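Local coordinates for SAM-dependent methyltransferase (Pyrococcus horikoshii, PDB 1WZN), which binds S-adenosyl-L-homocysteine and probably transfers the methyl group of S-adenosylmethionine to an acceptor that the family alone does not specify, at residues Leu4-Ala9 and Asp70-Met75; Glu10-Ile15 and Cys50-Pro55. All blocks are in the same frame, centred on the assembly; numbering follows the deposited sequence.

Contact 1: residues Leu4-Ala9 and Asp70-Met75; sequences LYTLLA and DLHEEM. With SAH (S-adenosyl-L-homocysteine), chain F.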
ATOM      1  N   LEU A   4      -3.596 -27.217  13.111  1.00 20.95           N
ATOM      2  CA  LEU A   4      -4.406 -26.437  14.040  1.00 21.97           C
ATOM      3  C   LEU A   4      -5.377 -27.289  14.855  1.00 22.38           C
ATOM      4  O   LEU A   4      -5.763 -26.915  15.963  1.00 22.81           O
ATOM      5  CB  LEU A   4      -5.188 -25.379  13.260  1.00 23.95           C
ATOM      6  CG  LEU A   4      -6.041 -24.367  14.022  1.00 23.77           C
ATOM      7  CD1 LEU A   4      -5.153 -23.509  14.920  1.00 25.67           C
ATOM      8  CD2 LEU A   4      -6.789 -23.492  13.022  1.00 24.54           C
ATOM      9  N   TYR A   5      -5.749 -28.447  14.312  1.00 20.80           N
ATOM     10  CA  TYR A   5      -6.717 -29.332  14.957  1.00 20.06           C
ATOM     11  C   TYR A   5      -6.129 -30.536  15.670  1.00 20.73           C
ATOM     12  O   TYR A   5      -6.857 -31.338  16.264  1.00 21.17           O
ATOM     13  CB  TYR A   5      -7.723 -29.791  13.906  1.00 19.88           C
ATOM     14  CG  TYR A   5      -8.192 -28.634  13.062  1.00 20.54           C
ATOM     15  CD1 TYR A   5      -8.644 -27.463  13.664  1.00 19.73           C
ATOM     16  CD2 TYR A   5      -8.153 -28.689  11.670  1.00 19.10           C
ATOM     17  CE1 TYR A   5      -9.045 -26.377  12.911  1.00 20.36           C
ATOM     18  CE2 TYR A   5      -8.555 -27.601  10.902  1.00 19.55           C
ATOM     19  CZ  TYR A   5      -8.996 -26.449  11.533  1.00 19.70           C
ATOM     20  OH  TYR A   5      -9.375 -25.349  10.805  1.00 22.20           O
ATOM     21  N   THR A   6      -4.812 -30.662  15.612  1.00 19.80           N
ATOM     22  CA  THR A   6      -4.130 -31.757  16.281  1.00 21.15           C
ATOM     23  C   THR A   6      -3.144 -31.228  17.320  1.00 21.52           C
ATOM     24  O   THR A   6      -3.419 -31.173  18.510  1.00 20.11           O
ATOM     25  CB  THR A   6      -3.417 -32.612  15.226  1.00 21.56           C
ATOM     26  OG1 THR A   6      -2.608 -31.773  14.393  1.00 22.45           O
ATOM     27  CG2 THR A   6      -4.447 -33.328  14.352  1.00 23.16           C
ATOM     28  N   LEU A   7      -1.949 -30.841  16.845  1.00 21.98           N
ATOM     29  CA  LEU A   7      -0.947 -30.359  17.787  1.00 21.50           C
ATOM     30  C   LEU A   7      -1.372 -29.061  18.496  1.00 20.17           C
ATOM     31  O   LEU A   7      -0.972 -28.788  19.620  1.00 21.17           O
ATOM     32  CB  LEU A   7       0.387 -30.188  17.055  1.00 24.97           C
ATOM     33  CG  LEU A   7       0.971 -31.532  16.602  1.00 28.88           C
ATOM     34  CD1 LEU A   7       1.611 -31.465  15.215  1.00 32.29           C
ATOM     35  CD2 LEU A   7       2.047 -32.074  17.548  1.00 32.23           C
ATOM     36  N   LEU A   8      -2.192 -28.229  17.801  1.00 19.78           N
ATOM     37  CA  LEU A   8      -2.599 -26.943  18.394  1.00 17.57           C
ATOM     38  C   LEU A   8      -4.022 -27.002  18.960  1.00 17.19           C
ATOM     39  O   LEU A   8      -4.603 -26.011  19.386  1.00 16.69           O
ATOM     40  CB  LEU A   8      -2.529 -25.839  17.322  1.00 17.85           C
ATOM     41  CG  LEU A   8      -1.093 -25.423  16.982  1.00 18.02           C
ATOM     42  CD1 LEU A   8      -1.034 -24.509  15.759  1.00 17.95           C
ATOM     43  CD2 LEU A   8      -0.411 -24.659  18.122  1.00 19.77           C
ATOM     44  N   ALA A   9      -4.643 -28.177  18.998  1.00 16.98           N
ATOM     45  CA  ALA A   9      -6.020 -28.284  19.483  1.00 16.64           C
ATOM     46  C   ALA A   9      -6.280 -27.624  20.839  1.00 15.81           C
ATOM     47  O   ALA A   9      -7.257 -26.900  20.995  1.00 16.31           O
ATOM     48  CB  ALA A   9      -6.452 -29.758  19.525  1.00 16.08           C
ATOM     49  N   ASP A  70     -16.506 -34.759  14.344  1.00 14.29           N
ATOM     50  CA  ASP A  70     -15.266 -34.143  13.898  1.00 15.28           C
ATOM     51  C   ASP A  70     -14.245 -35.206  13.534  1.00 14.41           C
ATOM     52  O   ASP A  70     -14.218 -36.298  14.106  1.00 13.92           O
ATOM     53  CB  ASP A  70     -14.704 -33.180  14.959  1.00 15.10           C
ATOM     54  CG  ASP A  70     -13.722 -32.172  14.366  1.00 14.42           C
ATOM     55  OD1 ASP A  70     -12.536 -32.517  14.208  1.00 13.56           O
ATOM     56  OD2 ASP A  70     -14.145 -31.040  14.036  1.00 13.60           O
ATOM     57  N   LEU A  71     -13.416 -34.882  12.552  1.00 15.04           N
ATOM     58  CA  LEU A  71     -12.389 -35.791  12.083  1.00 15.81           C
ATOM     59  C   LEU A  71     -11.289 -36.001  13.120  1.00 17.26           C
ATOM     60  O   LEU A  71     -10.709 -37.082  13.207  1.00 17.86           O
ATOM     61  CB  LEU A  71     -11.766 -35.240  10.792  1.00 17.44           C
ATOM     62  CG  LEU A  71     -10.702 -36.088  10.091  1.00 19.10           C
ATOM     63  CD1 LEU A  71     -11.304 -37.426   9.671  1.00 21.73           C
ATOM     64  CD2 LEU A  71     -10.184 -35.335   8.866  1.00 21.11           C
ATOM     65  N   HIS A  72     -11.012 -34.973  13.915  1.00 16.41           N
ATOM     66  CA  HIS A  72      -9.936 -35.061  14.889  1.00 16.10           C
ATOM     67  C   HIS A  72     -10.316 -35.226  16.354  1.00 16.90           C
ATOM     68  O   HIS A  72     -10.984 -34.377  16.947  1.00 15.36           O
ATOM     69  CB  HIS A  72      -9.015 -33.848  14.725  1.00 16.87           C
ATOM     70  CG  HIS A  72      -8.377 -33.765  13.373  1.00 17.52           C
ATOM     71  ND1 HIS A  72      -8.868 -32.965  12.365  1.00 19.61           N
ATOM     72  CD2 HIS A  72      -7.319 -34.428  12.848  1.00 16.78           C
ATOM     73  CE1 HIS A  72      -8.141 -33.139  11.274  1.00 18.93           C
ATOM     74  NE2 HIS A  72      -7.195 -34.021  11.541  1.00 17.47           N
ATOM     75  N   GLU A  73      -9.853 -36.330  16.927  1.00 17.21           N
ATOM     76  CA  GLU A  73     -10.098 -36.663  18.322  1.00 18.48           C
ATOM     77  C   GLU A  73      -9.513 -35.593  19.241  1.00 17.54           C
ATOM     78  O   GLU A  73     -10.038 -35.339  20.327  1.00 15.12           O
ATOM     79  CB  GLU A  73      -9.462 -38.021  18.636  1.00 21.91           C
ATOM     80  CG  GLU A  73      -9.829 -38.588  19.992  1.00 27.54           C
ATOM     81  CD  GLU A  73     -11.328 -38.724  20.165  1.00 28.58           C
ATOM     82  OE1 GLU A  73     -11.989 -39.273  19.259  1.00 30.43           O
ATOM     83  OE2 GLU A  73     -11.843 -38.280  21.210  1.00 32.51           O
ATOM     84  N   GLU A  74      -8.422 -34.961  18.810  1.00 16.52           N
ATOM     85  CA  GLU A  74      -7.801 -33.924  19.632  1.00 16.89           C
ATOM     86  C   GLU A  74      -8.759 -32.752  19.867  1.00 17.51           C
ATOM     87  O   GLU A  74      -8.743 -32.127  20.933  1.00 15.51           O
ATOM     88  CB  GLU A  74      -6.505 -33.421  18.982  1.00 17.71           C
ATOM     89  CG  GLU A  74      -5.423 -34.494  18.845  1.00 19.79           C
ATOM     90  CD  GLU A  74      -5.439 -35.183  17.493  1.00 22.06           C
ATOM     91  OE1 GLU A  74      -6.537 -35.363  16.918  1.00 20.30           O
ATOM     92  OE2 GLU A  74      -4.350 -35.555  17.006  1.00 23.34           O
ATOM     93  N   MET A  75      -9.586 -32.449  18.869  1.00 15.70           N
ATOM     94  CA  MET A  75     -10.559 -31.365  19.003  1.00 16.09           C
ATOM     95  C   MET A  75     -11.727 -31.824  19.875  1.00 15.60           C
ATOM     96  O   MET A  75     -12.180 -31.090  20.760  1.00 16.67           O
ATOM     97  CB  MET A  75     -11.081 -30.933  17.627  1.00 15.56           C
ATOM     98  CG  MET A  75     -10.018 -30.312  16.718  1.00 16.76           C
ATOM     99  SD  MET A  75      -9.439 -28.704  17.319  1.00 16.20           S
ATOM    100  CE  MET A  75     -10.780 -27.670  16.830  1.00 12.97           C
TER
HETATM  101  N   SAH F1001     -17.269 -25.765  13.930  1.00 16.53           N
HETATM  102  CA  SAH F1001     -16.118 -25.389  14.857  1.00 16.95           C
HETATM  103  CB  SAH F1001     -14.729 -25.622  14.328  1.00 18.90           C
HETATM  104  CG  SAH F1001     -14.228 -24.908  13.083  1.00 17.92           C
HETATM  105  SD  SAH F1001     -12.529 -25.569  12.768  1.00 17.57           S
HETATM  106  C   SAH F1001     -16.348 -23.859  15.245  1.00 18.08           C
HETATM  107  O   SAH F1001     -17.329 -23.242  14.788  1.00 17.25           O
HETATM  108  OXT SAH F1001     -15.474 -23.349  16.051  1.00 20.54           O
HETATM  109  C5' SAH F1001     -12.727 -26.644  11.399  1.00 16.16           C
HETATM  110  C4' SAH F1001     -13.014 -28.150  11.878  1.00 15.87           C
HETATM  111  O4' SAH F1001     -13.107 -28.861  10.639  1.00 17.24           O
HETATM  112  C3' SAH F1001     -11.892 -28.835  12.623  1.00 17.57           C
HETATM  113  O3' SAH F1001     -12.318 -29.216  13.932  1.00 16.94           O
HETATM  114  C2' SAH F1001     -11.517 -30.045  11.671  1.00 15.43           C
HETATM  115  O2' SAH F1001     -11.062 -31.183  12.392  1.00 18.24           O
HETATM  116  C1' SAH F1001     -12.813 -30.264  10.911  1.00 15.89           C
HETATM  117  N9  SAH F1001     -12.753 -30.922   9.742  1.00 17.41           N
HETATM  118  C8  SAH F1001     -12.074 -30.681   8.555  1.00 17.36           C
HETATM  119  N7  SAH F1001     -12.267 -31.551   7.619  1.00 17.55           N
HETATM  120  C5  SAH F1001     -13.164 -32.492   8.196  1.00 17.74           C
HETATM  121  C6  SAH F1001     -13.756 -33.684   7.660  1.00 17.62           C
HETATM  122  N6  SAH F1001     -13.531 -34.135   6.418  1.00 17.64           N
HETATM  123  N1  SAH F1001     -14.594 -34.354   8.528  1.00 15.44           N
HETATM  124  C2  SAH F1001     -14.849 -33.929   9.799  1.00 17.18           C
HETATM  125  N3  SAH F1001     -14.299 -32.788  10.347  1.00 16.44           N
HETATM  126  C4  SAH F1001     -13.470 -32.125   9.494  1.00 16.93           C
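The side chain of Y5 starts against the first residues of helix 73-85 and their N-cap, and its ring lies flat between L4 and the ribose of SAH. Its CB rests on M75 CG at 3.7 Å and, on another flank, on H72 ND1. With CG anti to the carbonyl carbon (chi1 -46°) the ring then turns away from the helix and lies over the ribose: SAH C3' stands 3.5 Å above the ring centre, CD2 meets C2', and CE1 reaches SAH SD at 3.6 Å. The opposite face carries L4 CB, nearer the rim. At the tip, OH passes SAH C5' and is hydrogen-bonded to the hydroxyl of Y118. M75, bent at chi2 and chi3, brings SD to the ring edge, 5.2 Å from the centroid, a Met-aromatic contact, while its CE touches CD1 and the ribose O3'. An alanine at Y5 would remove the ring and its hydroxyl, and would probably uncover this ribose face and loosen the packing of M75 and the link to Y118. On the hydroxyl side of the ribose, D70 accepts from both hydroxyls, O2' on OD1 at 2.7 Å and O3' on OD2. H72 ND1 adds a nearly straight bond to O2' (2.8 Å, 174°), in the imidazole plane. D70 OD1 also accepts the backbone N of H72 through its anti lone pair, an Asx turn that sets the carboxylate. T6 CG2 packs on H72 CD2, whereas the buried Y5 O has no polar partner. An acidic residue ending the second strand and gripping the ribose diol is characteristic of Rossmann-like, class I SAM-dependent methyltransferases.

Contact 2: residues Glu10-Ile15 and Cys50-Pro55; sequences EYYDTI and CGTGIP. With SAH (S-adenosyl-L-homocysteine), chain F.
The glycine-rich loop that follows the first strand of the Rossmann-like fold, C50-P55, meets the short N-terminal helix 12-15 beside the amino-acid end of SAH. D13 and T52 reach toward each other tip to tip: T52 OG1 donates to D13 OD1 at 2.7 Å, on the syn lone pair. The hydroxyl is placed by chi1 64°, between backbone N and carbonyl carbon, which leaves CG2 beside the Y12 ring, 3.8 Å from CD2. The other oxygen, D13 OD2, forms a salt bridge with K82, so both oxygens are held and the carboxylate's rotation is fixed. Y12 has CG anti to the backbone N (chi1 -170°), which sends its ring across T52 toward the ligand. I54 CD1 lies at the ring edge, 4.1 Å from CE2, and the carboxylate oxygen OXT of SAH also sits near the ring plane. The tip, Y12 OH, ends 3.3 Å from SAH SD. G51 has positive phi (54°) in a type II' turn, and a side chain there would collide with SAH CB; its CA packs 3.2 Å from O3'. This close passage of a bare glycine backbone against the cofactor is typical of the GxG motif of class I SAM-dependent methyltransferases.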
ATOM      1  N   GLU A  10      -5.416 -27.876  21.818  1.00 17.78           N
ATOM      2  CA  GLU A  10      -5.597 -27.292  23.145  1.00 18.05           C
ATOM      3  C   GLU A  10      -5.466 -25.762  23.155  1.00 20.73           C
ATOM      4  O   GLU A  10      -5.781 -25.118  24.157  1.00 21.21           O
ATOM      5  CB  GLU A  10      -4.596 -27.892  24.144  1.00 20.13           C
ATOM      6  CG  GLU A  10      -4.777 -29.377  24.456  1.00 19.34           C
ATOM      7  CD  GLU A  10      -6.131 -29.706  25.075  1.00 19.49           C
ATOM      8  OE1 GLU A  10      -6.757 -28.810  25.681  1.00 21.21           O
ATOM      9  OE2 GLU A  10      -6.561 -30.871  24.963  1.00 22.53           O
ATOM     10  N   TYR A  11      -5.012 -25.182  22.044  1.00 19.43           N
ATOM     11  CA  TYR A  11      -4.859 -23.732  21.946  1.00 18.86           C
ATOM     12  C   TYR A  11      -5.920 -23.111  21.044  1.00 19.26           C
ATOM     13  O   TYR A  11      -6.002 -21.890  20.920  1.00 20.02           O
ATOM     14  CB  TYR A  11      -3.470 -23.373  21.396  1.00 20.17           C
ATOM     15  CG  TYR A  11      -2.326 -23.798  22.288  1.00 20.71           C
ATOM     16  CD1 TYR A  11      -1.983 -23.057  23.421  1.00 20.52           C
ATOM     17  CD2 TYR A  11      -1.610 -24.962  22.020  1.00 18.93           C
ATOM     18  CE1 TYR A  11      -0.949 -23.471  24.265  1.00 21.16           C
ATOM     19  CE2 TYR A  11      -0.577 -25.383  22.858  1.00 22.41           C
ATOM     20  CZ  TYR A  11      -0.255 -24.633  23.976  1.00 20.84           C
ATOM     21  OH  TYR A  11       0.761 -25.056  24.800  1.00 24.73           O
ATOM     22  N   TYR A  12      -6.735 -23.950  20.412  1.00 18.12           N
ATOM     23  CA  TYR A  12      -7.773 -23.456  19.510  1.00 16.77           C
ATOM     24  C   TYR A  12      -8.698 -22.402  20.137  1.00 16.22           C
ATOM     25  O   TYR A  12      -8.942 -21.349  19.546  1.00 16.56           O
ATOM     26  CB  TYR A  12      -8.621 -24.627  18.988  1.00 16.74           C
ATOM     27  CG  TYR A  12      -9.565 -24.234  17.866  1.00 17.21           C
ATOM     28  CD1 TYR A  12      -9.125 -24.195  16.536  1.00 15.89           C
ATOM     29  CD2 TYR A  12     -10.879 -23.870  18.135  1.00 17.10           C
ATOM     30  CE1 TYR A  12      -9.980 -23.802  15.510  1.00 16.25           C
ATOM     31  CE2 TYR A  12     -11.742 -23.473  17.115  1.00 16.83           C
ATOM     32  CZ  TYR A  12     -11.283 -23.441  15.805  1.00 17.14           C
ATOM     33  OH  TYR A  12     -12.127 -23.028  14.804  1.00 18.92           O
ATOM     34  N   ASP A  13      -9.226 -22.684  21.325  1.00 16.62           N
ATOM     35  CA  ASP A  13     -10.127 -21.744  21.981  1.00 15.70           C
ATOM     36  C   ASP A  13      -9.418 -20.441  22.363  1.00 16.77           C
ATOM     37  O   ASP A  13     -10.048 -19.387  22.447  1.00 17.30           O
ATOM     38  CB  ASP A  13     -10.772 -22.387  23.220  1.00 16.86           C
ATOM     39  CG  ASP A  13     -11.818 -23.436  22.854  1.00 16.96           C
ATOM     40  OD1 ASP A  13     -12.033 -23.656  21.642  1.00 14.35           O
ATOM     41  OD2 ASP A  13     -12.424 -24.037  23.769  1.00 17.55           O
ATOM     42  N   THR A  14      -8.113 -20.521  22.586  1.00 16.14           N
ATOM     43  CA  THR A  14      -7.324 -19.339  22.943  1.00 18.13           C
ATOM     44  C   THR A  14      -7.160 -18.488  21.692  1.00 18.28           C
ATOM     45  O   THR A  14      -7.423 -17.281  21.694  1.00 20.67           O
ATOM     46  CB  THR A  14      -5.944 -19.749  23.471  1.00 18.49           C
ATOM     47  OG1 THR A  14      -6.105 -20.402  24.736  1.00 19.00           O
ATOM     48  CG2 THR A  14      -5.024 -18.528  23.622  1.00 19.12           C
ATOM     49  N   ILE A  15      -6.742 -19.138  20.613  1.00 18.69           N
ATOM     50  CA  ILE A  15      -6.550 -18.471  19.334  1.00 18.85           C
ATOM     51  C   ILE A  15      -7.865 -17.824  18.890  1.00 19.91           C
ATOM     52  O   ILE A  15      -7.873 -16.711  18.360  1.00 20.81           O
ATOM     53  CB  ILE A  15      -6.074 -19.491  18.269  1.00 19.77           C
ATOM     54  CG1 ILE A  15      -4.667 -19.980  18.621  1.00 18.33           C
ATOM     55  CG2 ILE A  15      -6.121 -18.871  16.874  1.00 19.25           C
ATOM     56  CD1 ILE A  15      -4.208 -21.188  17.829  1.00 19.59           C
ATOM     57  N   CYS A  50     -17.494 -30.161  14.127  1.00 14.08           N
ATOM     58  CA  CYS A  50     -17.756 -29.380  15.334  1.00 13.98           C
ATOM     59  C   CYS A  50     -16.569 -28.820  16.102  1.00 13.47           C
ATOM     60  O   CYS A  50     -16.759 -27.977  16.976  1.00 13.12           O
ATOM     61  CB  CYS A  50     -18.617 -30.199  16.305  1.00 15.07           C
ATOM     62  SG  CYS A  50     -17.787 -31.664  16.940  1.00 14.62           S
ATOM     63  N   GLY A  51     -15.362 -29.287  15.797  1.00 14.53           N
ATOM     64  CA  GLY A  51     -14.180 -28.791  16.490  1.00 14.53           C
ATOM     65  C   GLY A  51     -14.283 -28.910  18.002  1.00 15.65           C
ATOM     66  O   GLY A  51     -14.702 -29.950  18.512  1.00 14.56           O
ATOM     67  N   THR A  52     -13.893 -27.853  18.714  1.00 15.37           N
ATOM     68  CA  THR A  52     -13.956 -27.820  20.176  1.00 14.06           C
ATOM     69  C   THR A  52     -15.383 -27.575  20.666  1.00 14.60           C
ATOM     70  O   THR A  52     -15.622 -27.383  21.862  1.00 14.83           O
ATOM     71  CB  THR A  52     -13.060 -26.722  20.757  1.00 12.74           C
ATOM     72  OG1 THR A  52     -13.545 -25.442  20.330  1.00 14.28           O
ATOM     73  CG2 THR A  52     -11.609 -26.915  20.300  1.00 14.16           C
ATOM     74  N   GLY A  53     -16.326 -27.571  19.729  1.00 14.56           N
ATOM     75  CA  GLY A  53     -17.728 -27.402  20.073  1.00 16.25           C
ATOM     76  C   GLY A  53     -18.220 -26.046  20.533  1.00 16.43           C
ATOM     77  O   GLY A  53     -19.209 -25.971  21.271  1.00 15.72           O
ATOM     78  N   ILE A  54     -17.557 -24.978  20.093  1.00 16.32           N
ATOM     79  CA  ILE A  54     -17.949 -23.627  20.479  1.00 16.49           C
ATOM     80  C   ILE A  54     -19.447 -23.385  20.241  1.00 17.43           C
ATOM     81  O   ILE A  54     -20.186 -23.112  21.186  1.00 16.61           O
ATOM     82  CB  ILE A  54     -17.064 -22.580  19.750  1.00 16.06           C
ATOM     83  CG1 ILE A  54     -15.649 -22.638  20.341  1.00 18.21           C
ATOM     84  CG2 ILE A  54     -17.640 -21.178  19.911  1.00 17.66           C
ATOM     85  CD1 ILE A  54     -14.600 -21.861  19.574  1.00 19.30           C
ATOM     86  N   PRO A  55     -19.922 -23.484  18.985  1.00 16.69           N
ATOM     87  CA  PRO A  55     -21.363 -23.257  18.816  1.00 15.82           C
ATOM     88  C   PRO A  55     -22.195 -24.470  19.268  1.00 14.90           C
ATOM     89  O   PRO A  55     -23.371 -24.337  19.609  1.00 16.36           O
ATOM     90  CB  PRO A  55     -21.497 -22.970  17.317  1.00 18.96           C
ATOM     91  CG  PRO A  55     -20.384 -23.790  16.722  1.00 18.19           C
ATOM     92  CD  PRO A  55     -19.237 -23.550  17.680  1.00 17.93           C
TER
HETATM   93  N   SAH F1001     -17.269 -25.765  13.930  1.00 16.53           N
HETATM   94  CA  SAH F1001     -16.118 -25.389  14.857  1.00 16.95           C
HETATM   95  CB  SAH F1001     -14.729 -25.622  14.328  1.00 18.90           C
HETATM   96  CG  SAH F1001     -14.228 -24.908  13.083  1.00 17.92           C
HETATM   97  SD  SAH F1001     -12.529 -25.569  12.768  1.00 17.57           S
HETATM   98  C   SAH F1001     -16.348 -23.859  15.245  1.00 18.08           C
HETATM   99  O   SAH F1001     -17.329 -23.242  14.788  1.00 17.25           O
HETATM  100  OXT SAH F1001     -15.474 -23.349  16.051  1.00 20.54           O
HETATM  101  C5' SAH F1001     -12.727 -26.644  11.399  1.00 16.16           C
HETATM  102  C4' SAH F1001     -13.014 -28.150  11.878  1.00 15.87           C
HETATM  103  O4' SAH F1001     -13.107 -28.861  10.639  1.00 17.24           O
HETATM  104  C3' SAH F1001     -11.892 -28.835  12.623  1.00 17.57           C
HETATM  105  O3' SAH F1001     -12.318 -29.216  13.932  1.00 16.94           O
HETATM  106  C2' SAH F1001     -11.517 -30.045  11.671  1.00 15.43           C
HETATM  107  O2' SAH F1001     -11.062 -31.183  12.392  1.00 18.24           O
HETATM  108  C1' SAH F1001     -12.813 -30.264  10.911  1.00 15.89           C
HETATM  109  N9  SAH F1001     -12.753 -30.922   9.742  1.00 17.41           N
HETATM  110  C8  SAH F1001     -12.074 -30.681   8.555  1.00 17.36           C
HETATM  111  N7  SAH F1001     -12.267 -31.551   7.619  1.00 17.55           N
HETATM  112  C5  SAH F1001     -13.164 -32.492   8.196  1.00 17.74           C
HETATM  113  C6  SAH F1001     -13.756 -33.684   7.660  1.00 17.62           C
HETATM  114  N6  SAH F1001     -13.531 -34.135   6.418  1.00 17.64           N
HETATM  115  N1  SAH F1001     -14.594 -34.354   8.528  1.00 15.44           N
HETATM  116  C2  SAH F1001     -14.849 -33.929   9.799  1.00 17.18           C
HETATM  117  N3  SAH F1001     -14.299 -32.788  10.347  1.00 16.44           N
HETATM  118  C4  SAH F1001     -13.470 -32.125   9.494  1.00 16.93           C

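How the contacts relate
From the N terminus, the chain first passes through 4-9 and 10-15, one continuous arm that lies against the cofactor site. Contact 2 closes the inner loop, returning at 50-55 after helices 17-21 and 23-36 and strand 44-48; contact 1 closes the outer one at 70-75, after helix 54-61 and strand 65-70, so contact 2 is nested inside it. The centres are about 9 Å apart, and the two touch directly: D70 OD2 probably accepts a hydrogen bond from G51 N at 2.8 Å, and M75 CE packs on G51 and T52. Together they tie the N-terminal arm to the ends of two neighbouring parallel strands, with SAH shared between them.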